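Local coordinates for protein Ta0487 (Thermoplasma acidophilum, PDB 3KBQ) that is of unknown function but belongs to the CinA family and has a probable molybdopterin-binding domain, at residues S7-G12 and R41-M46; A25-N30 and E156-L161; D47-I52 and D77-E82. All blocks are in the same frame, centred on the assembly; numbering follows the deposited sequence.

Contact 1: S7-G12 and R41-M46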
ATOM      1  N   SER B   7      -1.544   9.169  -6.267  1.00 22.06           N
ATOM      2  CA  SER B   7      -1.428   7.867  -5.600  1.00 23.43           C
ATOM      3  C   SER B   7      -0.066   7.261  -5.821  1.00 22.75           C
ATOM      4  O   SER B   7       0.613   7.573  -6.806  1.00 23.03           O
ATOM      5  CB  SER B   7      -2.504   6.891  -6.084  1.00 24.58           C
ATOM      6  OG  SER B   7      -3.714   7.274  -5.455  1.00 30.60           O
ATOM      7  N   VAL B   8       0.316   6.377  -4.909  1.00 23.07           N
ATOM      8  CA  VAL B   8       1.607   5.729  -4.928  1.00 22.12           C
ATOM      9  C   VAL B   8       1.396   4.215  -5.026  1.00 22.57           C
ATOM     10  O   VAL B   8       0.582   3.629  -4.339  1.00 21.54           O
ATOM     11  CB  VAL B   8       2.413   6.113  -3.679  1.00 22.24           C
ATOM     12  CG1 VAL B   8       3.839   5.527  -3.691  1.00 19.57           C
ATOM     13  CG2 VAL B   8       2.447   7.654  -3.561  1.00 23.06           C
ATOM     14  N   ILE B   9       2.193   3.582  -5.871  1.00 21.79           N
ATOM     15  CA  ILE B   9       2.148   2.149  -6.025  1.00 21.22           C
ATOM     16  C   ILE B   9       3.566   1.631  -5.792  1.00 21.89           C
ATOM     17  O   ILE B   9       4.550   2.230  -6.247  1.00 21.99           O
ATOM     18  CB  ILE B   9       1.684   1.735  -7.443  1.00 21.66           C
ATOM     19  CG1 ILE B   9       0.224   2.181  -7.714  1.00 21.28           C
ATOM     20  CG2 ILE B   9       1.845   0.157  -7.604  1.00 18.94           C
ATOM     21  CD1 ILE B   9      -0.119   2.136  -9.248  1.00 19.24           C
ATOM     22  N   THR B  10       3.670   0.535  -5.053  1.00 20.72           N
ATOM     23  CA  THR B  10       4.937  -0.110  -4.819  1.00 22.53           C
ATOM     24  C   THR B  10       4.720  -1.558  -5.292  1.00 22.07           C
ATOM     25  O   THR B  10       3.775  -2.236  -4.863  1.00 22.84           O
ATOM     26  CB  THR B  10       5.312  -0.146  -3.306  1.00 22.47           C
ATOM     27  OG1 THR B  10       5.383   1.197  -2.803  1.00 24.57           O
ATOM     28  CG2 THR B  10       6.702  -0.828  -3.082  1.00 23.01           C
ATOM     29  N   VAL B  11       5.597  -2.029  -6.164  1.00 22.02           N
ATOM     30  CA  VAL B  11       5.524  -3.425  -6.649  1.00 21.42           C
ATOM     31  C   VAL B  11       6.718  -4.248  -6.105  1.00 23.21           C
ATOM     32  O   VAL B  11       7.863  -3.847  -6.280  1.00 23.22           O
ATOM     33  CB  VAL B  11       5.566  -3.439  -8.205  1.00 21.10           C
ATOM     34  CG1 VAL B  11       5.449  -4.868  -8.747  1.00 21.68           C
ATOM     35  CG2 VAL B  11       4.450  -2.482  -8.799  1.00 20.22           C
ATOM     36  N   GLY B  12       6.470  -5.378  -5.455  1.00 23.27           N
ATOM     37  CA  GLY B  12       7.566  -6.172  -4.928  1.00 24.18           C
ATOM     38  C   GLY B  12       7.114  -7.077  -3.788  1.00 24.55           C
ATOM     39  O   GLY B  12       6.697  -6.609  -2.719  1.00 22.72           O
ATOM     40  N   ARG B  41      -4.064   7.449  -1.861  1.00 23.83           N
ATOM     41  CA  ARG B  41      -4.004   6.013  -1.546  1.00 23.52           C
ATOM     42  C   ARG B  41      -2.635   5.508  -1.903  1.00 23.95           C
ATOM     43  O   ARG B  41      -2.012   6.025  -2.866  1.00 24.13           O
ATOM     44  CB  ARG B  41      -5.035   5.207  -2.353  1.00 23.63           C
ATOM     45  CG  ARG B  41      -6.484   5.493  -1.957  1.00 25.50           C
ATOM     46  CD  ARG B  41      -7.398   4.582  -2.723  1.00 25.36           C
ATOM     47  NE  ARG B  41      -8.771   4.937  -2.445  1.00 24.64           N
ATOM     48  CZ  ARG B  41      -9.813   4.400  -3.075  1.00 27.21           C
ATOM     49  NH1 ARG B  41      -9.611   3.447  -3.991  1.00 22.00           N
ATOM     50  NH2 ARG B  41     -11.047   4.796  -2.767  1.00 25.64           N
ATOM     51  N   GLY B  42      -2.189   4.478  -1.169  1.00 22.71           N
ATOM     52  CA  GLY B  42      -0.920   3.762  -1.444  1.00 21.30           C
ATOM     53  C   GLY B  42      -1.303   2.308  -1.704  1.00 21.96           C
ATOM     54  O   GLY B  42      -2.257   1.770  -1.086  1.00 21.37           O
ATOM     55  N   PHE B  43      -0.644   1.682  -2.669  1.00 21.09           N
ATOM     56  CA  PHE B  43      -0.933   0.289  -3.017  1.00 22.61           C
ATOM     57  C   PHE B  43       0.385  -0.460  -2.984  1.00 22.53           C
ATOM     58  O   PHE B  43       1.417   0.056  -3.446  1.00 23.41           O
ATOM     59  CB  PHE B  43      -1.479   0.197  -4.446  1.00 22.44           C
ATOM     60  CG  PHE B  43      -2.695   1.017  -4.682  1.00 24.16           C
ATOM     61  CD1 PHE B  43      -3.937   0.452  -4.553  1.00 25.96           C
ATOM     62  CD2 PHE B  43      -2.574   2.383  -5.050  1.00 23.05           C
ATOM     63  CE1 PHE B  43      -5.105   1.236  -4.785  1.00 28.66           C
ATOM     64  CE2 PHE B  43      -3.672   3.153  -5.284  1.00 25.14           C
ATOM     65  CZ  PHE B  43      -4.975   2.583  -5.150  1.00 27.41           C
ATOM     66  N   VAL B  44       0.365  -1.653  -2.427  1.00 22.00           N
ATOM     67  CA  VAL B  44       1.519  -2.537  -2.519  1.00 22.15           C
ATOM     68  C   VAL B  44       1.015  -3.818  -3.138  1.00 22.07           C
ATOM     69  O   VAL B  44       0.065  -4.447  -2.659  1.00 21.99           O
ATOM     70  CB  VAL B  44       2.186  -2.810  -1.160  1.00 21.87           C
ATOM     71  CG1 VAL B  44       3.505  -3.572  -1.379  1.00 21.07           C
ATOM     72  CG2 VAL B  44       2.443  -1.470  -0.405  1.00 22.41           C
ATOM     73  N   VAL B  45       1.676  -4.217  -4.212  1.00 22.85           N
ATOM     74  CA  VAL B  45       1.263  -5.393  -4.914  1.00 22.48           C
ATOM     75  C   VAL B  45       2.450  -6.303  -5.255  1.00 22.84           C
ATOM     76  O   VAL B  45       3.591  -5.870  -5.292  1.00 23.76           O
ATOM     77  CB  VAL B  45       0.489  -5.060  -6.202  1.00 22.25           C
ATOM     78  CG1 VAL B  45      -0.877  -4.355  -5.850  1.00 20.86           C
ATOM     79  CG2 VAL B  45       1.380  -4.261  -7.222  1.00 21.83           C
ATOM     80  N   MET B  46       2.125  -7.558  -5.528  1.00 22.62           N
ATOM     81  CA  MET B  46       3.098  -8.588  -5.923  1.00 24.10           C
ATOM     82  C   MET B  46       3.576  -8.365  -7.340  1.00 24.75           C
ATOM     83  O   MET B  46       2.909  -7.666  -8.150  1.00 23.85           O
ATOM     84  CB  MET B  46       2.414  -9.989  -5.881  1.00 22.37           C
ATOM     85  CG  MET B  46       2.094 -10.485  -4.420  1.00 23.89           C
ATOM     86  SD  MET B  46       1.301 -12.162  -4.306  1.00 23.05           S
ATOM     87  CE  MET B  46      -0.047 -11.874  -5.309  1.00 24.58           C
TER
HETATM   88  O   HOH W   1       2.916   2.077  -2.297  1.00 25.53           O

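Contact 2: A25-N30 and E156-L161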
ATOM      1  N   ALA B  25       8.021   4.363  -0.783  1.00 22.40           N
ATOM      2  CA  ALA B  25       6.690   4.969  -0.688  1.00 23.30           C
ATOM      3  C   ALA B  25       6.745   6.218   0.212  1.00 23.04           C
ATOM      4  O   ALA B  25       6.072   7.203  -0.053  1.00 23.81           O
ATOM      5  CB  ALA B  25       5.627   3.933  -0.174  1.00 24.16           C
ATOM      6  N   ALA B  26       7.573   6.183   1.245  1.00 23.00           N
ATOM      7  CA  ALA B  26       7.801   7.367   2.105  1.00 23.91           C
ATOM      8  C   ALA B  26       8.428   8.487   1.323  1.00 23.21           C
ATOM      9  O   ALA B  26       7.969   9.594   1.393  1.00 25.26           O
ATOM     10  CB  ALA B  26       8.648   7.048   3.366  1.00 22.67           C
ATOM     11  N   PHE B  27       9.494   8.200   0.600  1.00 24.32           N
ATOM     12  CA  PHE B  27      10.169   9.242  -0.174  1.00 24.48           C
ATOM     13  C   PHE B  27       9.209   9.840  -1.235  1.00 22.89           C
ATOM     14  O   PHE B  27       9.122  11.060  -1.381  1.00 23.49           O
ATOM     15  CB  PHE B  27      11.426   8.693  -0.850  1.00 23.90           C
ATOM     16  CG  PHE B  27      12.147   9.724  -1.712  1.00 28.09           C
ATOM     17  CD1 PHE B  27      13.234  10.417  -1.221  1.00 28.09           C
ATOM     18  CD2 PHE B  27      11.748   9.973  -3.024  1.00 30.78           C
ATOM     19  CE1 PHE B  27      13.904  11.374  -2.012  1.00 28.94           C
ATOM     20  CE2 PHE B  27      12.426  10.926  -3.807  1.00 30.97           C
ATOM     21  CZ  PHE B  27      13.481  11.620  -3.279  1.00 28.82           C
ATOM     22  N   ILE B  28       8.450   8.988  -1.922  1.00 22.07           N
ATOM     23  CA  ILE B  28       7.510   9.481  -2.956  1.00 21.70           C
ATOM     24  C   ILE B  28       6.378  10.286  -2.297  1.00 22.54           C
ATOM     25  O   ILE B  28       6.017  11.376  -2.759  1.00 22.60           O
ATOM     26  CB  ILE B  28       6.958   8.302  -3.825  1.00 21.10           C
ATOM     27  CG1 ILE B  28       8.101   7.629  -4.644  1.00 22.87           C
ATOM     28  CG2 ILE B  28       5.762   8.782  -4.748  1.00 21.46           C
ATOM     29  CD1 ILE B  28       7.721   6.184  -5.212  1.00 21.90           C
ATOM     30  N   GLY B  29       5.831   9.763  -1.196  1.00 23.21           N
ATOM     31  CA  GLY B  29       4.780  10.466  -0.467  1.00 22.42           C
ATOM     32  C   GLY B  29       5.225  11.854  -0.032  1.00 23.52           C
ATOM     33  O   GLY B  29       4.477  12.827  -0.177  1.00 22.71           O
ATOM     34  N   ASN B  30       6.454  11.933   0.486  1.00 23.45           N
ATOM     35  CA  ASN B  30       6.987  13.203   0.946  1.00 24.66           C
ATOM     36  C   ASN B  30       7.259  14.153  -0.235  1.00 24.40           C
ATOM     37  O   ASN B  30       6.932  15.344  -0.153  1.00 24.61           O
ATOM     38  CB  ASN B  30       8.268  12.994   1.783  1.00 23.88           C
ATOM     39  CG  ASN B  30       8.831  14.317   2.311  1.00 26.37           C
ATOM     40  OD1 ASN B  30       8.197  15.010   3.102  1.00 26.37           O
ATOM     41  ND2 ASN B  30       9.996  14.671   1.847  1.00 26.91           N
ATOM     42  N   GLU B 156      18.145   5.037  -7.661  1.00 27.19           N
ATOM     43  CA  GLU B 156      17.671   5.273  -9.026  1.00 26.44           C
ATOM     44  C   GLU B 156      16.299   5.949  -8.981  1.00 26.57           C
ATOM     45  O   GLU B 156      16.032   6.891  -9.738  1.00 25.34           O
ATOM     46  CB  GLU B 156      17.571   3.937  -9.777  1.00 26.13           C
ATOM     47  CG  GLU B 156      18.905   3.215  -9.869  1.00 28.26           C
ATOM     48  CD  GLU B 156      18.777   1.854 -10.578  1.00 33.05           C
ATOM     49  OE1 GLU B 156      17.939   1.676 -11.514  1.00 33.15           O
ATOM     50  OE2 GLU B 156      19.523   0.960 -10.180  1.00 35.88           O
ATOM     51  N   MET B 157      15.421   5.454  -8.099  1.00 27.19           N
ATOM     52  CA  MET B 157      14.036   5.935  -8.039  1.00 26.60           C
ATOM     53  C   MET B 157      14.132   7.439  -7.747  1.00 27.99           C
ATOM     54  O   MET B 157      13.543   8.255  -8.485  1.00 27.77           O
ATOM     55  CB  MET B 157      13.221   5.172  -6.970  1.00 26.34           C
ATOM     56  CG  MET B 157      11.741   5.669  -6.726  1.00 28.41           C
ATOM     57  SD  MET B 157      11.622   7.247  -5.807  1.00 22.03           S
ATOM     58  CE  MET B 157      12.194   6.647  -4.206  1.00 28.29           C
ATOM     59  N   GLU B 158      14.951   7.800  -6.745  1.00 28.25           N
ATOM     60  CA  GLU B 158      15.047   9.182  -6.262  1.00 29.74           C
ATOM     61  C   GLU B 158      15.691  10.106  -7.295  1.00 30.43           C
ATOM     62  O   GLU B 158      15.197  11.222  -7.517  1.00 31.67           O
ATOM     63  CB  GLU B 158      15.758   9.262  -4.915  1.00 29.88           C
ATOM     64  CG  GLU B 158      15.047   8.386  -3.860  1.00 31.99           C
ATOM     65  CD  GLU B 158      15.793   8.273  -2.519  1.00 36.73           C
ATOM     66  OE1 GLU B 158      16.819   8.936  -2.336  1.00 34.67           O
ATOM     67  OE2 GLU B 158      15.309   7.543  -1.622  1.00 41.32           O
ATOM     68  N   ALA B 159      16.717   9.604  -7.981  1.00 29.49           N
ATOM     69  CA  ALA B 159      17.351  10.356  -9.051  1.00 29.68           C
ATOM     70  C   ALA B 159      16.352  10.680 -10.163  1.00 29.11           C
ATOM     71  O   ALA B 159      16.251  11.815 -10.587  1.00 29.90           O
ATOM     72  CB  ALA B 159      18.551   9.614  -9.608  1.00 28.64           C
ATOM     73  N   LEU B 160      15.611   9.691 -10.621  1.00 29.12           N
ATOM     74  CA  LEU B 160      14.661   9.901 -11.727  1.00 29.25           C
ATOM     75  C   LEU B 160      13.454  10.783 -11.324  1.00 29.60           C
ATOM     76  O   LEU B 160      12.981  11.632 -12.097  1.00 28.87           O
ATOM     77  CB  LEU B 160      14.177   8.546 -12.234  1.00 29.43           C
ATOM     78  CG  LEU B 160      15.086   7.728 -13.178  1.00 30.65           C
ATOM     79  CD1 LEU B 160      14.726   6.292 -13.058  1.00 33.13           C
ATOM     80  CD2 LEU B 160      14.863   8.095 -14.592  1.00 34.59           C
ATOM     81  N   LEU B 161      12.966  10.589 -10.104  1.00 29.69           N
ATOM     82  CA  LEU B 161      11.852  11.388  -9.623  1.00 31.46           C
ATOM     83  C   LEU B 161      12.240  12.864  -9.588  1.00 32.66           C
ATOM     84  O   LEU B 161      11.483  13.739 -10.068  1.00 31.83           O
ATOM     85  CB  LEU B 161      11.334  10.866  -8.262  1.00 30.63           C
ATOM     86  CG  LEU B 161      10.032  11.484  -7.775  1.00 30.35           C
ATOM     87  CD1 LEU B 161       8.966  11.358  -8.849  1.00 30.08           C
ATOM     88  CD2 LEU B 161       9.565  10.803  -6.432  1.00 29.63           C
TER

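Contact 3: D47-I52 and D77-E82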
ATOM      1  N   ASP B  47       4.703  -9.020  -7.650  1.00 25.25           N
ATOM      2  CA  ASP B  47       5.195  -9.109  -9.004  1.00 26.65           C
ATOM      3  C   ASP B  47       4.273  -9.980  -9.822  1.00 26.28           C
ATOM      4  O   ASP B  47       4.576 -11.135 -10.082  1.00 25.18           O
ATOM      5  CB  ASP B  47       6.634  -9.654  -8.999  1.00 26.06           C
ATOM      6  CG  ASP B  47       7.554  -8.728  -8.211  1.00 30.05           C
ATOM      7  OD1 ASP B  47       7.770  -7.597  -8.731  1.00 33.41           O
ATOM      8  OD2 ASP B  47       7.965  -9.068  -7.065  1.00 31.50           O
ATOM      9  N   ASP B  48       3.181  -9.399 -10.298  1.00 24.96           N
ATOM     10  CA  ASP B  48       2.119 -10.210 -10.884  1.00 25.11           C
ATOM     11  C   ASP B  48       1.319  -9.299 -11.810  1.00 24.64           C
ATOM     12  O   ASP B  48       0.843  -8.232 -11.345  1.00 21.97           O
ATOM     13  CB  ASP B  48       1.206 -10.660  -9.735  1.00 26.20           C
ATOM     14  CG  ASP B  48      -0.002 -11.417 -10.219  1.00 29.58           C
ATOM     15  OD1 ASP B  48      -0.039 -12.620  -9.927  1.00 32.20           O
ATOM     16  OD2 ASP B  48      -0.887 -10.826 -10.916  1.00 31.49           O
ATOM     17  N   LEU B  49       1.145  -9.708 -13.078  1.00 23.08           N
ATOM     18  CA  LEU B  49       0.556  -8.798 -14.087  1.00 23.86           C
ATOM     19  C   LEU B  49      -0.790  -8.287 -13.678  1.00 23.01           C
ATOM     20  O   LEU B  49      -1.050  -7.107 -13.780  1.00 23.66           O
ATOM     21  CB  LEU B  49       0.423  -9.448 -15.498  1.00 23.34           C
ATOM     22  CG  LEU B  49       1.772  -9.752 -16.154  1.00 24.16           C
ATOM     23  CD1 LEU B  49       1.586 -10.529 -17.489  1.00 23.14           C
ATOM     24  CD2 LEU B  49       2.603  -8.497 -16.368  1.00 23.71           C
ATOM     25  N   ASP B  50      -1.648  -9.175 -13.213  1.00 23.58           N
ATOM     26  CA  ASP B  50      -3.026  -8.786 -12.991  1.00 23.85           C
ATOM     27  C   ASP B  50      -3.092  -7.886 -11.750  1.00 23.07           C
ATOM     28  O   ASP B  50      -3.922  -7.001 -11.699  1.00 23.00           O
ATOM     29  CB  ASP B  50      -3.921  -9.985 -12.770  1.00 22.50           C
ATOM     30  CG  ASP B  50      -4.217 -10.785 -14.050  1.00 27.92           C
ATOM     31  OD1 ASP B  50      -3.914 -10.335 -15.184  1.00 26.54           O
ATOM     32  OD2 ASP B  50      -4.786 -11.905 -13.902  1.00 25.26           O
ATOM     33  N   GLU B  51      -2.236  -8.136 -10.760  1.00 22.55           N
ATOM     34  CA  GLU B  51      -2.271  -7.357  -9.524  1.00 22.87           C
ATOM     35  C   GLU B  51      -1.748  -5.971  -9.786  1.00 22.62           C
ATOM     36  O   GLU B  51      -2.260  -4.977  -9.241  1.00 21.49           O
ATOM     37  CB  GLU B  51      -1.392  -8.011  -8.434  1.00 23.36           C
ATOM     38  CG  GLU B  51      -1.955  -9.362  -7.964  1.00 27.28           C
ATOM     39  CD  GLU B  51      -3.234  -9.177  -7.164  1.00 29.86           C
ATOM     40  OE1 GLU B  51      -3.160  -8.664  -6.031  1.00 29.47           O
ATOM     41  OE2 GLU B  51      -4.322  -9.512  -7.686  1.00 31.42           O
ATOM     42  N   ILE B  52      -0.723  -5.901 -10.627  1.00 22.51           N
ATOM     43  CA  ILE B  52      -0.138  -4.607 -11.031  1.00 21.56           C
ATOM     44  C   ILE B  52      -1.170  -3.804 -11.819  1.00 22.00           C
ATOM     45  O   ILE B  52      -1.346  -2.575 -11.575  1.00 21.34           O
ATOM     46  CB  ILE B  52       1.187  -4.821 -11.857  1.00 20.50           C
ATOM     47  CG1 ILE B  52       2.352  -5.276 -10.952  1.00 20.59           C
ATOM     48  CG2 ILE B  52       1.593  -3.516 -12.637  1.00 20.14           C
ATOM     49  CD1 ILE B  52       3.408  -6.126 -11.688  1.00 22.01           C
ATOM     50  N   ASP B  77      11.163 -11.344 -13.470  1.00 26.06           N
ATOM     51  CA  ASP B  77      10.349 -10.984 -12.305  1.00 28.64           C
ATOM     52  C   ASP B  77       9.949  -9.505 -12.379  1.00 28.55           C
ATOM     53  O   ASP B  77       9.026  -9.079 -11.695  1.00 28.85           O
ATOM     54  CB  ASP B  77      11.147 -11.236 -11.005  1.00 29.75           C
ATOM     55  CG  ASP B  77      10.238 -11.399  -9.742  1.00 38.32           C
ATOM     56  OD1 ASP B  77       9.207 -12.121  -9.798  1.00 41.74           O
ATOM     57  OD2 ASP B  77      10.567 -10.806  -8.672  1.00 43.18           O
ATOM     58  N   ASP B  78      10.652  -8.722 -13.197  1.00 26.64           N
ATOM     59  CA  ASP B  78      10.330  -7.286 -13.336  1.00 26.56           C
ATOM     60  C   ASP B  78       9.228  -7.071 -14.393  1.00 25.80           C
ATOM     61  O   ASP B  78       9.534  -6.958 -15.598  1.00 25.78           O
ATOM     62  CB  ASP B  78      11.594  -6.479 -13.680  1.00 26.15           C
ATOM     63  CG  ASP B  78      12.612  -6.471 -12.535  1.00 28.82           C
ATOM     64  OD1 ASP B  78      12.184  -6.230 -11.398  1.00 29.94           O
ATOM     65  OD2 ASP B  78      13.822  -6.774 -12.757  1.00 30.83           O
ATOM     66  N   MET B  79       7.978  -6.988 -13.918  1.00 24.27           N
ATOM     67  CA  MET B  79       6.774  -7.097 -14.775  1.00 25.54           C
ATOM     68  C   MET B  79       5.930  -5.814 -14.830  1.00 24.16           C
ATOM     69  O   MET B  79       4.835  -5.859 -15.360  1.00 23.94           O
ATOM     70  CB  MET B  79       5.794  -8.188 -14.253  1.00 24.15           C
ATOM     71  CG  MET B  79       6.383  -9.564 -14.004  1.00 29.12           C
ATOM     72  SD  MET B  79       5.087 -10.730 -13.495  1.00 18.09           S
ATOM     73  CE  MET B  79       4.655 -11.098 -15.085  1.00 23.36           C
ATOM     74  N   THR B  80       6.422  -4.710 -14.266  1.00 23.54           N
ATOM     75  CA  THR B  80       5.570  -3.557 -13.995  1.00 22.57           C
ATOM     76  C   THR B  80       5.099  -2.874 -15.298  1.00 23.24           C
ATOM     77  O   THR B  80       3.913  -2.604 -15.450  1.00 22.29           O
ATOM     78  CB  THR B  80       6.246  -2.562 -13.048  1.00 22.61           C
ATOM     79  OG1 THR B  80       6.455  -3.215 -11.777  1.00 21.98           O
ATOM     80  CG2 THR B  80       5.362  -1.273 -12.854  1.00 22.05           C
ATOM     81  N   VAL B  81       6.021  -2.650 -16.232  1.00 22.60           N
ATOM     82  CA  VAL B  81       5.676  -2.049 -17.531  1.00 23.69           C
ATOM     83  C   VAL B  81       4.634  -2.868 -18.287  1.00 23.57           C
ATOM     84  O   VAL B  81       3.636  -2.329 -18.789  1.00 24.03           O
ATOM     85  CB  VAL B  81       6.947  -1.836 -18.441  1.00 24.54           C
ATOM     86  CG1 VAL B  81       6.530  -1.230 -19.835  1.00 24.82           C
ATOM     87  CG2 VAL B  81       7.862  -0.904 -17.753  1.00 24.10           C
ATOM     88  N   GLU B  82       4.838  -4.169 -18.330  1.00 22.65           N
ATOM     89  CA  GLU B  82       3.885  -5.025 -19.010  1.00 23.67           C
ATOM     90  C   GLU B  82       2.519  -4.994 -18.304  1.00 23.09           C
ATOM     91  O   GLU B  82       1.473  -4.986 -18.957  1.00 22.17           O
ATOM     92  CB  GLU B  82       4.420  -6.462 -19.084  1.00 24.38           C
ATOM     93  CG  GLU B  82       3.559  -7.397 -19.960  1.00 26.72           C
ATOM     94  CD  GLU B  82       4.134  -8.820 -20.093  1.00 30.61           C
ATOM     95  OE1 GLU B  82       5.247  -9.122 -19.573  1.00 30.25           O
ATOM     96  OE2 GLU B  82       3.445  -9.648 -20.698  1.00 30.58           O
TER
HETATM   97  O   HOH W   2       6.983  -6.737 -11.281  1.00 24.30           O

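Contact 1: S7-G12 and R41-M46
Phe43 and Ile9 each hold the first branch beside the backbone N and anti to the carbonyl carbon, with chi1 of -57° and -64°. The Phe43 ring therefore reaches back toward Ser7. Its CE2 meets Ser7 CB 4.0 Å away, in the plane of the ring. Ile9 CG1 comes obliquely to Phe43 CD2 at 3.9 Å. Further along, Val45 CG2 takes the crowded position between N and carbonyl carbon. There it meets Val11 CG2 at 3.9 Å. These side chains share the sheet face covered by helix 49-62. An alanine in place of Phe43 would probably loosen this layer, losing the ring contacts with Ser7 and Ile9 and with Trp54 of the second subunit.

The strands run parallel, their axes 13° apart. Phe43 N donates a hydrogen bond to Val8 O at 2.8 Å, and Thr10 N donates one to Phe43 O at 2.8 Å. A water adds a second grip on Phe43 O, donating to it at 2.8 Å. The same water is hydrogen-bonded to Thr10 OG1 at 2.7 Å, and that hydroxyl also bonds Asn22. At the C-terminal end, Gly12 N donates to Val45 O at 2.9 Å. Arg41 turns away and forms a salt bridge with Glu51 of the second subunit. Strand 5-11, helix 23-34 and strand 38-45 form a beta-alpha-beta crossover, the helix lying on the face with Val8 and Thr10.

Contact 2: A25-N30 and E156-L161
Phe27 lays one face of its ring against the side chain of Glu158. Glu158 CG sits 3.5 Å from the Phe27 ring centroid and only 5° off the ring normal, a CH-pi contact. Beyond CG the glutamate chain is extended, so its carboxylate stays over the ring. The two planes are 6° apart. Glu158 OE2 comes to 3.6 Å from Phe27 CD1. A negative charge above an aromatic face probably gains little electrostatically, so the fit is likely to rest mainly on the CH group and on dispersion.

Met157 comes to the same ring obliquely. Its CG is anti to the backbone N, and the chain then bends at chi2 and chi3. This folds Met157 CE onto Phe27 CD2 at 3.6 Å. Met157 SD lies 4.9 Å from the Phe27 ring centroid, a Met-aromatic contact. Leu161 meets the ring at its edge: its CD2 lies near the ring plane, 3.9 Å from Phe27 CE2.

Ile28 packs one layer deeper. Its CG1 touches Met157 SD at 3.7 Å and also meets Leu161 CD2. Ile28 further rests on Val67 and Ser69 of strand 65-69. Met157 and Leu161 lean on Leu150 of strand 145-150.

The axes of helix segments 25-30 and 156-161 lie 10.9 Å apart and are nearly parallel, with a crossing angle of -16°. The long side chains bridge this wide spacing. The two helices lie side by side on a mixed sheet, as in the three-layer alpha/beta/alpha fold of the MogA/MoaB-like molybdopterin-binding domains.

Contact 3: D47-I52 and D77-E82
This is a partly buried, mixed contact between two helix starts, those of helices 49-62 and 80-87, beside the C-terminal end of strand 5-11. A water joins the segments. It donates to Asp47 OD1 at 2.8 Å and accepts from Met79 N at 2.8 Å, Met79 being the N-cap residue of helix 80-87. Asp47 OD2 lies 3.5 Å from Asp77 OD2, the two side chains crossing at about a right angle, their carboxylate planes 52° apart. Such closeness would probably raise the proton affinity of one carboxylate. A sulfate, probably from the crystallisation liquor, lies near Asp47 and Asp78. Its place is consistent with a ligand pocket at the glycine-rich loop after strand 65-69, as in molybdopterin-binding domains. Thr80 OG1 is bonded to Gly70 O of that loop.

Met79 carries the apolar part. Its SD passes 3.5 Å from Asp47 O, and chi3 of 85° swings CE across the Leu49 side chain. Met79 CE meets Leu49 CG at 3.4 Å, tighter than usual carbon packing. Met79 CB rests 4.1 Å from Ile52 CD1. Leu49 also lies against the aliphatic part of Glu82. Asp48 caps its own helix: its OD2 accepts Glu51 N at 3.0 Å from above the carboxylate plane.

Contact 1 pairs strands 5-11 and 38-45 in the mixed sheet of the probable molybdopterin-binding domain; contacts 2 and 3 pack against it. Contact 2 joins helices 23-34 and 154-163 on one face, contact 3 the starts of helices 49-62 and 80-87. Contact 1 touches both others, with centres about 13 Å from contact 2 and about 11 Å from contact 3. Contacts 2 and 3, with centres about 20 Å apart, do not touch. Along the chain, contact 1 closes before contact 3 opens, and contact 2 encloses contact 3 and alternates with contact 1. Strand 5-11 meets helix 23-34 at Val8 and Thr10 and the probable pocket at Val11, while strand 38-45 carries the sheet into the second subunit.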